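Local coordinates for protein PelA (Pseudomonas aeruginosa, PDB 5TCB) that probably hydrolyses glycosidic bonds through this glycoside hydrolase domain, one part of a longer protein to which a deacetylase activity is also tentatively attributed, at residues A[172-177]-A[189-194]; A[69-74]-A[133-138]; A[87-92]-A[111-116]; A[119-124]-A[164-169]. One frame throughout, in Å; residues are numbered along the deposited sequence.

In the fold
The eight parallel strands of this GH114 domain follow one another across the sheet in chain order with helices outside, as expected of a (β/α)8 barrel. Contacts 1 and 2 lie in that sheet, centres 9 Å apart, and meet through neighbouring strands 170-174 and 131-135, where N174 ND2 lies 2.8 Å from D135 OD1. Both reach the C-terminal strand ends, where such barrels carry their active sites. Contact 4 joins helix 111-126 to the end of helix 145-165 and the turn after it, 13 Å from contact 2 between centres. Contact 3 shares helix 111-126 with it, centres 17 Å apart, and touches contact 2 where W113 NE1 lies 2.8 Å from V74 O, a probable hydrogen bond.

Contact 1 (A[172-177]-A[189-194])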
loop_
_atom_site.group_PDB
_atom_site.type_symbol
_atom_site.label_atom_id
_atom_site.label_comp_id
_atom_site.label_asym_id
_atom_site.label_seq_id
_atom_site.Cartn_x
_atom_site.Cartn_y
_atom_site.Cartn_z
ATOM N N PHE A 172 3.024 -6.548 -2.648
ATOM C CA PHE A 172 1.608 -6.283 -2.467
ATOM C C PHE A 172 1.438 -4.835 -2.917
ATOM O O PHE A 172 1.852 -3.898 -2.226
ATOM C CB PHE A 172 1.254 -6.545 -0.999
ATOM C CG PHE A 172 -0.183 -6.345 -0.610
ATOM C CD1 PHE A 172 -1.190 -6.092 -1.516
ATOM C CD2 PHE A 172 -0.496 -6.451 0.733
ATOM C CE1 PHE A 172 -2.497 -5.907 -1.068
ATOM C CE2 PHE A 172 -1.795 -6.281 1.198
ATOM C CZ PHE A 172 -2.803 -6.010 0.297
ATOM N N PHE A 173 0.918 -4.659 -4.129
ATOM C CA PHE A 173 0.832 -3.328 -4.728
ATOM C C PHE A 173 -0.388 -2.582 -4.183
ATOM O O PHE A 173 -1.474 -3.162 -4.076
ATOM C CB PHE A 173 0.646 -3.408 -6.242
ATOM C CG PHE A 173 1.875 -3.706 -7.059
ATOM C CD1 PHE A 173 2.946 -4.408 -6.560
ATOM C CD2 PHE A 173 1.923 -3.274 -8.379
ATOM C CE1 PHE A 173 4.049 -4.684 -7.376
ATOM C CE2 PHE A 173 2.993 -3.555 -9.178
ATOM C CZ PHE A 173 4.056 -4.260 -8.683
ATOM N N ASN A 174 -0.227 -1.294 -3.891
ATOM C CA ASN A 174 -1.367 -0.366 -3.776
ATOM C C ASN A 174 -1.637 0.198 -5.162
ATOM O O ASN A 174 -0.894 1.044 -5.659
ATOM C CB ASN A 174 -1.110 0.735 -2.761
ATOM C CG ASN A 174 -2.390 1.473 -2.375
ATOM O OD1 ASN A 174 -3.478 1.088 -2.830
ATOM N ND2 ASN A 174 -2.286 2.497 -1.543
ATOM N N ARG A 175 -2.694 -0.295 -5.816
ATOM C CA ARG A 175 -3.001 0.099 -7.208
ATOM C C ARG A 175 -1.775 -0.212 -8.068
ATOM O O ARG A 175 -1.264 -1.336 -8.035
ATOM C CB ARG A 175 -3.474 1.536 -7.277
ATOM C CG ARG A 175 -4.734 1.833 -6.548
ATOM C CD ARG A 175 -5.126 3.259 -6.722
ATOM N NE ARG A 175 -6.380 3.585 -6.044
ATOM C CZ ARG A 175 -7.317 4.363 -6.558
ATOM N NH1 ARG A 175 -7.169 4.926 -7.757
ATOM N NH2 ARG A 175 -8.415 4.590 -5.847
ATOM N N GLY A 176 -1.283 0.715 -8.870
ATOM C CA GLY A 176 -0.287 0.371 -9.873
ATOM C C GLY A 176 -0.839 0.024 -11.232
ATOM O O GLY A 176 -0.147 -0.612 -12.033
ATOM N N PHE A 177 -2.046 0.486 -11.546
ATOM C CA PHE A 177 -2.721 0.058 -12.761
ATOM C C PHE A 177 -1.927 0.419 -14.003
ATOM O O PHE A 177 -2.024 -0.273 -15.027
ATOM C CB PHE A 177 -4.111 0.688 -12.829
ATOM C CG PHE A 177 -4.978 0.387 -11.633
ATOM C CD1 PHE A 177 -5.155 -0.901 -11.211
ATOM C CD2 PHE A 177 -5.604 1.401 -10.942
ATOM C CE1 PHE A 177 -5.927 -1.178 -10.077
ATOM C CE2 PHE A 177 -6.393 1.136 -9.835
ATOM C CZ PHE A 177 -6.559 -0.128 -9.413
ATOM N N ALA A 189 -0.719 -9.422 -4.972
ATOM C CA ALA A 189 -2.071 -8.924 -4.775
ATOM C C ALA A 189 -2.031 -7.435 -5.061
ATOM O O ALA A 189 -0.956 -6.823 -5.082
ATOM C CB ALA A 189 -2.562 -9.188 -3.345
ATOM N N VAL A 190 -3.203 -6.860 -5.304
ATOM C CA VAL A 190 -3.363 -5.432 -5.520
ATOM C C VAL A 190 -4.449 -4.931 -4.591
ATOM O O VAL A 190 -5.547 -5.507 -4.557
ATOM C CB VAL A 190 -3.726 -5.135 -6.983
ATOM C CG1 VAL A 190 -3.949 -3.659 -7.204
ATOM C CG2 VAL A 190 -2.647 -5.686 -7.907
ATOM N N ALA A 191 -4.136 -3.884 -3.834
ATOM C CA ALA A 191 -5.104 -3.207 -2.986
ATOM C C ALA A 191 -5.677 -1.986 -3.684
ATOM O O ALA A 191 -5.061 -1.379 -4.568
ATOM C CB ALA A 191 -4.486 -2.778 -1.654
ATOM N N VAL A 192 -6.857 -1.589 -3.219
ATOM C CA VAL A 192 -7.541 -0.406 -3.709
ATOM C C VAL A 192 -8.226 0.306 -2.553
ATOM O O VAL A 192 -9.097 -0.264 -1.885
ATOM C CB VAL A 192 -8.569 -0.727 -4.803
ATOM C CG1 VAL A 192 -9.273 0.577 -5.257
ATOM C CG2 VAL A 192 -7.910 -1.413 -5.965
ATOM N N GLU A 193 -7.840 1.554 -2.324
ATOM C CA GLU A 193 -8.596 2.482 -1.507
ATOM C C GLU A 193 -9.426 3.331 -2.458
ATOM O O GLU A 193 -8.826 4.155 -3.195
ATOM C CB GLU A 193 -7.684 3.409 -0.699
ATOM C CG GLU A 193 -6.592 2.752 0.106
ATOM C CD GLU A 193 -5.570 3.796 0.533
ATOM O OE1 GLU A 193 -5.770 4.459 1.571
ATOM O OE2 GLU A 193 -4.575 3.981 -0.196
ATOM N N SER A 194 -10.751 3.210 -2.541
ATOM C CA SER A 194 -11.626 2.356 -1.749
ATOM C C SER A 194 -12.723 1.876 -2.691
ATOM O O SER A 194 -12.846 2.379 -3.815
ATOM C CB SER A 194 -12.221 3.125 -0.571
ATOM O OG SER A 194 -11.242 3.488 0.378
HETATM O O HOH W 1 -5.465 2.759 -3.408
#
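F172 sets the edge of its ring at A189 O, 3.6 Å from CD1, while CE1 packs on A191 CB at 3.8 Å. The rings of F133 and W45 meet the same phenyl edge-to-face. F173 is gripped through its backbone: its N-H donates to A189 O, and its own carbonyl oxygen accepts A191 N at 2.8 Å, almost straight at 170°. This alternation marks neighbouring parallel strands, here 170-174 and 187-192 of the barrel sheet. N174 swings CG opposite its backbone N (chi1 -165°), which carries ND2 to E193 OE2 at 3.0 Å. The carboxylate is met on its anti side, 29° out of plane, while OE2 lies in the plane of the amide; ND2 also binds D135 OD1. R175 continues the strand pairing with N to A191 O at 2.9 Å, although its side chain starts away from the partner strand. Extended from CG to NE, the chain returns NH2 to E193 O at 2.7 Å, the carbonyl of the cis peptide that leads to S194. A water joins the three residues, donating to N174 OD1 at 2.7 Å and accepting from R175 NE and E193 N. F177 ends the series by setting CZ at its ring edge against V192 CG2. E193 is thus held at backbone and side chain: N through the water, O by R175, OE2 by N174 and OE1 by Y236. Such a network would restrict how the carboxylate can turn at the strand end.

Contact 2 (A[69-74]-A[133-138]); sequences FAYLSV and FLDTLD
Y71 and D135 both extend their side chains antiperiplanar to the backbone nitrogen (chi1 -180° and -161°), which brings the phenol of one strand to the carboxylate of the next. D135 OD2 accepts Y71 OH at 2.6 Å on its anti lone pair, with ring and carboxylate planes 70° apart. The other oxygen, OD1, is approached from above the carboxylate plane by T136 N at 2.9 Å and also binds N174 ND2 of the next strand, so both oxygens of D135 are engaged. Further along, S73 OG and T136 OG1 lie 2.8 Å apart; E76 O and G75 N provide further partners for these two hydroxyls. The strands, 67-73 and 131-135, are parallel neighbours in the barrel sheet: L72 N reaches F133 O at 2.8 Å, and L72 O accepts D135 N at 2.9 Å. Y71, F133 and D135 occupy one face, where aromatic rings from F29, Y31 and F172 gather. On the face turned to helices 111-126 and 145-165, L72 and L134 run side by side, their CD2 methyls 4.1 Å apart. L134 CD2 also touches V74 CG2 at 3.9 Å, and V74 CB meets L137 CD2 at the same separation.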
loop_
_atom_site.group_PDB
_atom_site.type_symbol
_atom_site.label_atom_id
_atom_site.label_comp_id
_atom_site.label_asym_id
_atom_site.label_seq_id
_atom_site.Cartn_x
_atom_site.Cartn_y
_atom_site.Cartn_z
ATOM N N PHE A 69 3.985 -7.991 6.158
ATOM C CA PHE A 69 4.454 -7.088 5.102
ATOM C C PHE A 69 4.872 -5.762 5.716
ATOM O O PHE A 69 4.202 -5.253 6.618
ATOM C CB PHE A 69 3.351 -6.788 4.081
ATOM C CG PHE A 69 2.946 -7.955 3.236
ATOM C CD1 PHE A 69 2.190 -8.971 3.769
ATOM C CD2 PHE A 69 3.318 -8.035 1.892
ATOM C CE1 PHE A 69 1.813 -10.059 2.975
ATOM C CE2 PHE A 69 2.947 -9.067 1.109
ATOM C CZ PHE A 69 2.195 -10.107 1.643
ATOM N N ALA A 70 5.956 -5.179 5.201
ATOM C CA ALA A 70 6.395 -3.851 5.612
ATOM C C ALA A 70 5.946 -2.799 4.595
ATOM O O ALA A 70 6.085 -2.992 3.374
ATOM C CB ALA A 70 7.911 -3.803 5.765
ATOM N N TYR A 71 5.392 -1.703 5.118
ATOM C CA TYR A 71 5.052 -0.538 4.305
ATOM C C TYR A 71 6.280 0.042 3.628
ATOM O O TYR A 71 7.310 0.281 4.260
ATOM C CB TYR A 71 4.376 0.504 5.184
ATOM C CG TYR A 71 3.972 1.751 4.448
ATOM C CD1 TYR A 71 4.831 2.830 4.383
ATOM C CD2 TYR A 71 2.761 1.833 3.817
ATOM C CE1 TYR A 71 4.479 3.982 3.692
ATOM C CE2 TYR A 71 2.396 3.000 3.127
ATOM C CZ TYR A 71 3.270 4.046 3.080
ATOM O OH TYR A 71 2.963 5.212 2.392
ATOM N N LEU A 72 6.137 0.355 2.341
ATOM C CA LEU A 72 7.198 1.069 1.632
ATOM C C LEU A 72 6.566 1.996 0.606
ATOM O O LEU A 72 5.971 1.540 -0.385
ATOM C CB LEU A 72 8.154 0.106 0.935
ATOM C CG LEU A 72 9.363 0.757 0.242
ATOM C CD1 LEU A 72 10.280 1.450 1.232
ATOM C CD2 LEU A 72 10.158 -0.238 -0.564
ATOM N N SER A 73 6.767 3.303 0.790
ATOM C CA SER A 73 6.272 4.305 -0.150
ATOM C C SER A 73 7.289 4.492 -1.281
ATOM O O SER A 73 8.430 4.895 -1.055
ATOM C CB SER A 73 5.984 5.603 0.589
ATOM O OG SER A 73 5.659 6.643 -0.342
ATOM N N VAL A 74 6.877 4.116 -2.492
ATOM C CA VAL A 74 7.758 4.079 -3.658
ATOM C C VAL A 74 7.777 5.409 -4.391
ATOM O O VAL A 74 8.820 5.814 -4.908
ATOM C CB VAL A 74 7.325 2.936 -4.603
ATOM C CG1 VAL A 74 8.129 2.929 -5.902
ATOM C CG2 VAL A 74 7.467 1.613 -3.923
ATOM N N PHE A 133 4.459 -3.843 1.165
ATOM C CA PHE A 133 3.273 -3.161 0.668
ATOM C C PHE A 133 3.756 -1.894 -0.012
ATOM O O PHE A 133 4.290 -0.997 0.647
ATOM C CB PHE A 133 2.271 -2.854 1.768
ATOM C CG PHE A 133 1.019 -2.177 1.245
ATOM C CD1 PHE A 133 0.102 -2.890 0.515
ATOM C CD2 PHE A 133 0.777 -0.844 1.475
ATOM C CE1 PHE A 133 -1.037 -2.296 0.023
ATOM C CE2 PHE A 133 -0.372 -0.235 0.956
ATOM C CZ PHE A 133 -1.273 -0.986 0.254
ATOM N N LEU A 134 3.611 -1.847 -1.314
ATOM C CA LEU A 134 4.175 -0.769 -2.133
ATOM C C LEU A 134 3.139 0.321 -2.373
ATOM O O LEU A 134 2.178 0.136 -3.133
ATOM C CB LEU A 134 4.712 -1.331 -3.448
ATOM C CG LEU A 134 5.746 -2.457 -3.296
ATOM C CD1 LEU A 134 6.193 -2.918 -4.685
ATOM C CD2 LEU A 134 6.938 -2.010 -2.462
ATOM N N ASP A 135 3.355 1.472 -1.744
ATOM C CA ASP A 135 2.440 2.591 -1.818
ATOM C C ASP A 135 2.952 3.633 -2.812
ATOM O O ASP A 135 4.074 3.560 -3.337
ATOM C CB ASP A 135 2.276 3.198 -0.418
ATOM C CG ASP A 135 1.035 4.051 -0.251
ATOM O OD1 ASP A 135 0.093 3.989 -1.074
ATOM O OD2 ASP A 135 0.997 4.796 0.756
ATOM N N THR A 136 2.092 4.618 -3.036
ATOM C CA THR A 136 2.296 5.791 -3.908
ATOM C C THR A 136 2.826 5.402 -5.290
ATOM O O THR A 136 3.686 6.065 -5.873
ATOM C CB THR A 136 3.140 6.875 -3.213
ATOM O OG1 THR A 136 4.406 6.378 -2.785
ATOM C CG2 THR A 136 2.374 7.426 -2.022
ATOM N N LEU A 137 2.213 4.372 -5.869
ATOM C CA LEU A 137 2.524 3.924 -7.219
ATOM C C LEU A 137 1.879 4.793 -8.279
ATOM O O LEU A 137 2.163 4.596 -9.471
ATOM C CB LEU A 137 2.072 2.469 -7.424
ATOM C CG LEU A 137 2.723 1.490 -6.452
ATOM C CD1 LEU A 137 2.249 0.064 -6.785
ATOM C CD2 LEU A 137 4.252 1.550 -6.483
ATOM N N ASP A 138 1.007 5.728 -7.903
ATOM C CA ASP A 138 0.374 6.626 -8.870
ATOM C C ASP A 138 0.695 8.090 -8.595
ATOM O O ASP A 138 0.093 8.972 -9.221
ATOM C CB ASP A 138 -1.149 6.395 -8.919
ATOM C CG ASP A 138 -1.838 6.593 -7.589
ATOM O OD1 ASP A 138 -1.182 6.923 -6.588
ATOM O OD2 ASP A 138 -3.069 6.413 -7.546
#

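Contact 3 (A[87-92]-A[111-116])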
loop_
_atom_site.group_PDB
_atom_site.type_symbol
_atom_site.label_atom_id
_atom_site.label_comp_id
_atom_site.label_asym_id
_atom_site.label_seq_id
_atom_site.Cartn_x
_atom_site.Cartn_y
_atom_site.Cartn_z
ATOM N N SER A 87 18.397 13.268 4.775
ATOM C CA SER A 87 18.471 11.915 4.237
ATOM C C SER A 87 19.412 11.773 3.049
ATOM O O SER A 87 19.667 10.640 2.626
ATOM C CB SER A 87 17.079 11.457 3.808
ATOM O OG SER A 87 16.544 12.345 2.834
ATOM N N GLY A 88 19.900 12.874 2.479
ATOM C CA GLY A 88 20.695 12.809 1.267
ATOM C C GLY A 88 19.912 12.583 -0.004
ATOM O O GLY A 88 20.509 12.244 -1.032
ATOM N N LEU A 89 18.599 12.767 0.022
ATOM C CA LEU A 89 17.750 12.472 -1.126
ATOM C C LEU A 89 17.257 13.722 -1.851
ATOM O O LEU A 89 16.473 13.599 -2.794
ATOM C CB LEU A 89 16.559 11.630 -0.666
ATOM C CG LEU A 89 16.969 10.289 -0.062
ATOM C CD1 LEU A 89 15.781 9.590 0.570
ATOM C CD2 LEU A 89 17.609 9.387 -1.105
ATOM N N ALA A 90 17.727 14.909 -1.463
ATOM C CA ALA A 90 17.138 16.148 -1.963
ATOM C C ALA A 90 17.136 16.217 -3.485
ATOM O O ALA A 90 16.164 16.695 -4.085
ATOM C CB ALA A 90 17.891 17.352 -1.396
ATOM N N ARG A 91 18.230 15.796 -4.130
ATOM C CA ARG A 91 18.324 15.950 -5.575
ATOM C C ARG A 91 17.189 15.228 -6.277
ATOM O O ARG A 91 16.736 15.669 -7.342
ATOM C CB ARG A 91 19.671 15.437 -6.081
ATOM C CG ARG A 91 20.050 16.003 -7.431
ATOM C CD ARG A 91 21.248 15.294 -8.018
ATOM N NE ARG A 91 21.756 15.979 -9.203
ATOM C CZ ARG A 91 21.174 15.946 -10.398
ATOM N NH1 ARG A 91 20.046 15.268 -10.581
ATOM N NH2 ARG A 91 21.720 16.600 -11.414
ATOM N N GLY A 92 16.687 14.145 -5.674
ATOM C CA GLY A 92 15.626 13.344 -6.242
ATOM C C GLY A 92 14.216 13.871 -6.066
ATOM O O GLY A 92 13.296 13.301 -6.649
ATOM N N PRO A 111 18.794 8.119 -9.470
ATOM C CA PRO A 111 19.532 6.978 -8.896
ATOM C C PRO A 111 19.559 6.961 -7.379
ATOM O O PRO A 111 19.513 5.878 -6.777
ATOM C CB PRO A 111 20.940 7.128 -9.499
ATOM C CG PRO A 111 21.004 8.516 -10.056
ATOM C CD PRO A 111 19.602 8.886 -10.432
ATOM N N SER A 112 19.638 8.129 -6.733
ATOM C CA SER A 112 19.707 8.127 -5.279
ATOM C C SER A 112 18.411 7.622 -4.669
ATOM O O SER A 112 18.452 6.969 -3.629
ATOM C CB SER A 112 20.036 9.524 -4.742
ATOM O OG SER A 112 19.059 10.471 -5.134
ATOM N N TRP A 113 17.267 7.934 -5.293
ATOM C CA TRP A 113 15.983 7.465 -4.775
ATOM C C TRP A 113 15.829 5.970 -4.993
ATOM O O TRP A 113 15.460 5.219 -4.074
ATOM C CB TRP A 113 14.844 8.220 -5.455
ATOM C CG TRP A 113 13.469 7.809 -4.997
ATOM C CD1 TRP A 113 12.466 7.335 -5.772
ATOM C CD2 TRP A 113 12.965 7.836 -3.656
ATOM N NE1 TRP A 113 11.348 7.075 -5.005
ATOM C CE2 TRP A 113 11.629 7.386 -3.704
ATOM C CE3 TRP A 113 13.502 8.221 -2.429
ATOM C CZ2 TRP A 113 10.836 7.270 -2.562
ATOM C CZ3 TRP A 113 12.709 8.104 -1.301
ATOM C CH2 TRP A 113 11.397 7.659 -1.381
ATOM N N ARG A 114 16.120 5.510 -6.207
ATOM C CA ARG A 114 16.037 4.079 -6.478
ATOM C C ARG A 114 16.958 3.297 -5.552
ATOM O O ARG A 114 16.564 2.257 -5.000
ATOM C CB ARG A 114 16.391 3.829 -7.942
ATOM C CG ARG A 114 15.456 4.526 -8.940
ATOM C CD ARG A 114 15.991 4.526 -10.382
ATOM N NE ARG A 114 15.934 3.209 -11.023
ATOM C CZ ARG A 114 14.906 2.746 -11.741
ATOM N NH1 ARG A 114 13.814 3.489 -11.942
ATOM N NH2 ARG A 114 14.980 1.538 -12.280
ATOM N N ALA A 115 18.199 3.774 -5.370
ATOM C CA ALA A 115 19.130 3.069 -4.489
ATOM C C ALA A 115 18.619 3.045 -3.055
ATOM O O ALA A 115 18.780 2.043 -2.342
ATOM C CB ALA A 115 20.509 3.723 -4.550
ATOM N N HIS A 116 18.070 4.167 -2.597
ATOM C CA HIS A 116 17.513 4.249 -1.257
ATOM C C HIS A 116 16.445 3.186 -1.051
ATOM O O HIS A 116 16.463 2.444 -0.053
ATOM C CB HIS A 116 16.945 5.658 -1.044
ATOM C CG HIS A 116 16.122 5.791 0.193
ATOM N ND1 HIS A 116 16.680 6.020 1.434
ATOM C CD2 HIS A 116 14.783 5.724 0.385
ATOM C CE1 HIS A 116 15.717 6.082 2.336
ATOM N NE2 HIS A 116 14.560 5.911 1.727
#
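L89 comes directly after the Schellman motif that ends helix 81-86, in which G88 takes a positive phi of 77°, and it packs its side chain against the first turns of helix 111-126. The contact is carried by the two methyls of this leucine. CD1 stands over the imidazole of H116, 3.8 Å from the ring centroid and only 7° off the normal, a well-centred CH-pi interaction. The same methyl lies in the plane of the W113 indole at its edge, 3.9 Å from CZ3, so one carbon touches the face of one ring and the rim of another. CD2 drops beside the helix backbone instead, 3.6 Å from S112 O and 3.8 Å from H116 CB. That carbonyl oxygen is already used in the helix, accepting H116 N at 3.0 Å, and the methyl rests on it by packing alone. With CG opposite the backbone N (chi1 169°), the H116 ring comes to lie with one face against L89 CD1. Beyond L89 the chain makes a short 3-10 turn, closed by G92 N to L89 O at 2.9 Å, which returns G92 to the neighbourhood of S112, and the G92 backbone also hydrogen-bonds D107. F77 of strand 76-78 and M106 also touch both L89 and W113. W113 NE1 reaches V74 O just beyond strand 67-73, while R114 on the same helix bonds A154 and S157 of helix 145-165.

Contact 4 (A[119-124]-A[164-169]); sequences KRAAEL and RQEPGL
A122 meets the end of E166: OE2 lies 3.5 Å from A122 CA and 3.7 Å from its CB, so the carboxylate rests on the surface of the helix by van der Waals contact. Q165 NE2 comes to 4.0 Å from the same CB. One residue earlier, A121 receives the aliphatic part of E166, CB to CG at 4.3 Å, and its carbonyl oxygen is touched by L169 CD1 at 3.8 Å. The next shell fixes these groups. E166 bends at its second torsion (chi2 -68°), and Q165 NE2 donates to its OE2 at 2.8 Å and 164°, on the anti lone pair and with the acceptor in the amide plane. R125 forms a salt bridge with the same oxygen, and Q165 NE2 also bonds L118 O, which ties the side-chain pair to helix 111-126. L169 is brought round by a type I turn from E166, with L169 N to E166 O at 3.1 Å. The contact therefore joins the C-terminal half of helix 111-126 to the C-terminal end of helix 145-165 and the turn into strand 170-174, while A121 and L169 both pack on L132 of strand 131-135.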
loop_
_atom_site.group_PDB
_atom_site.type_symbol
_atom_site.label_atom_id
_atom_site.label_comp_id
_atom_site.label_asym_id
_atom_site.label_seq_id
_atom_site.Cartn_x
_atom_site.Cartn_y
_atom_site.Cartn_z
ATOM N N LYS A 119 17.900 -0.384 -0.939
ATOM C CA LYS A 119 18.567 -0.614 0.339
ATOM C C LYS A 119 17.547 -0.873 1.440
ATOM O O LYS A 119 17.727 -1.771 2.274
ATOM C CB LYS A 119 19.458 0.589 0.670
ATOM N N ARG A 120 16.462 -0.089 1.454
ATOM C CA ARG A 120 15.397 -0.287 2.428
ATOM C C ARG A 120 14.774 -1.668 2.277
ATOM O O ARG A 120 14.515 -2.356 3.275
ATOM C CB ARG A 120 14.350 0.813 2.254
ATOM C CG ARG A 120 13.227 0.791 3.241
ATOM C CD ARG A 120 13.694 1.147 4.624
ATOM N NE ARG A 120 12.604 1.066 5.593
ATOM C CZ ARG A 120 12.748 0.641 6.843
ATOM N NH1 ARG A 120 13.935 0.240 7.282
ATOM N NH2 ARG A 120 11.698 0.608 7.652
ATOM N N ALA A 121 14.542 -2.098 1.038
ATOM C CA ALA A 121 13.988 -3.423 0.826
ATOM C C ALA A 121 14.908 -4.481 1.406
ATOM O O ALA A 121 14.439 -5.438 2.016
ATOM C CB ALA A 121 13.757 -3.666 -0.662
ATOM N N ALA A 122 16.222 -4.339 1.201
ATOM C CA ALA A 122 17.149 -5.327 1.741
ATOM C C ALA A 122 17.091 -5.359 3.260
ATOM O O ALA A 122 17.159 -6.433 3.875
ATOM C CB ALA A 122 18.555 -5.022 1.263
ATOM N N GLU A 123 17.014 -4.187 3.894
ATOM C CA GLU A 123 16.936 -4.152 5.355
ATOM C C GLU A 123 15.660 -4.818 5.858
ATOM O O GLU A 123 15.697 -5.558 6.844
ATOM C CB GLU A 123 17.018 -2.718 5.873
ATOM C CG GLU A 123 18.414 -2.106 5.775
ATOM C CD GLU A 123 19.487 -3.025 6.353
ATOM O OE1 GLU A 123 19.334 -3.466 7.511
ATOM O OE2 GLU A 123 20.468 -3.328 5.639
ATOM N N LEU A 124 14.532 -4.564 5.190
ATOM C CA LEU A 124 13.264 -5.168 5.590
ATOM C C LEU A 124 13.291 -6.680 5.371
ATOM O O LEU A 124 12.755 -7.434 6.192
ATOM C CB LEU A 124 12.127 -4.483 4.832
ATOM C CG LEU A 124 11.983 -3.017 5.261
ATOM C CD1 LEU A 124 11.085 -2.286 4.276
ATOM C CD2 LEU A 124 11.465 -2.895 6.702
ATOM N N ARG A 164 13.576 -8.582 -8.901
ATOM C CA ARG A 164 14.736 -9.414 -9.219
ATOM C C ARG A 164 15.731 -9.455 -8.057
ATOM O O ARG A 164 16.318 -10.513 -7.778
ATOM C CB ARG A 164 15.415 -8.889 -10.491
ATOM N N GLN A 165 15.956 -8.313 -7.386
ATOM C CA GLN A 165 16.882 -8.260 -6.255
ATOM C C GLN A 165 16.353 -9.022 -5.045
ATOM O O GLN A 165 17.147 -9.610 -4.304
ATOM C CB GLN A 165 17.164 -6.799 -5.844
ATOM C CG GLN A 165 17.946 -6.647 -4.515
ATOM C CD GLN A 165 18.038 -5.218 -3.964
ATOM O OE1 GLN A 165 18.506 -4.309 -4.664
ATOM N NE2 GLN A 165 17.639 -5.026 -2.666
ATOM N N GLU A 166 15.037 -9.033 -4.828
ATOM C CA GLU A 166 14.437 -9.545 -3.600
ATOM C C GLU A 166 13.321 -10.525 -3.934
ATOM O O GLU A 166 12.148 -10.268 -3.660
ATOM C CB GLU A 166 13.902 -8.400 -2.738
ATOM C CG GLU A 166 14.984 -7.393 -2.314
ATOM C CD GLU A 166 16.019 -7.948 -1.344
ATOM O OE1 GLU A 166 15.793 -9.027 -0.723
ATOM O OE2 GLU A 166 17.069 -7.295 -1.183
ATOM N N PRO A 167 13.664 -11.686 -4.506
ATOM C CA PRO A 167 12.623 -12.664 -4.856
ATOM C C PRO A 167 11.946 -13.281 -3.651
ATOM O O PRO A 167 10.891 -13.909 -3.805
ATOM C CB PRO A 167 13.390 -13.722 -5.653
ATOM C CG PRO A 167 14.811 -13.637 -5.142
ATOM C CD PRO A 167 15.006 -12.138 -4.889
ATOM N N GLY A 168 12.510 -13.133 -2.462
ATOM C CA GLY A 168 11.862 -13.607 -1.272
ATOM C C GLY A 168 10.869 -12.657 -0.646
ATOM O O GLY A 168 10.364 -12.953 0.438
ATOM N N LEU A 169 10.629 -11.501 -1.254
ATOM C CA LEU A 169 9.621 -10.561 -0.784
ATOM C C LEU A 169 8.411 -10.597 -1.704
ATOM O O LEU A 169 8.501 -10.225 -2.886
ATOM C CB LEU A 169 10.194 -9.144 -0.711
ATOM C CG LEU A 169 11.300 -8.941 0.307
ATOM C CD1 LEU A 169 11.804 -7.525 0.216
ATOM C CD2 LEU A 169 10.748 -9.209 1.709
#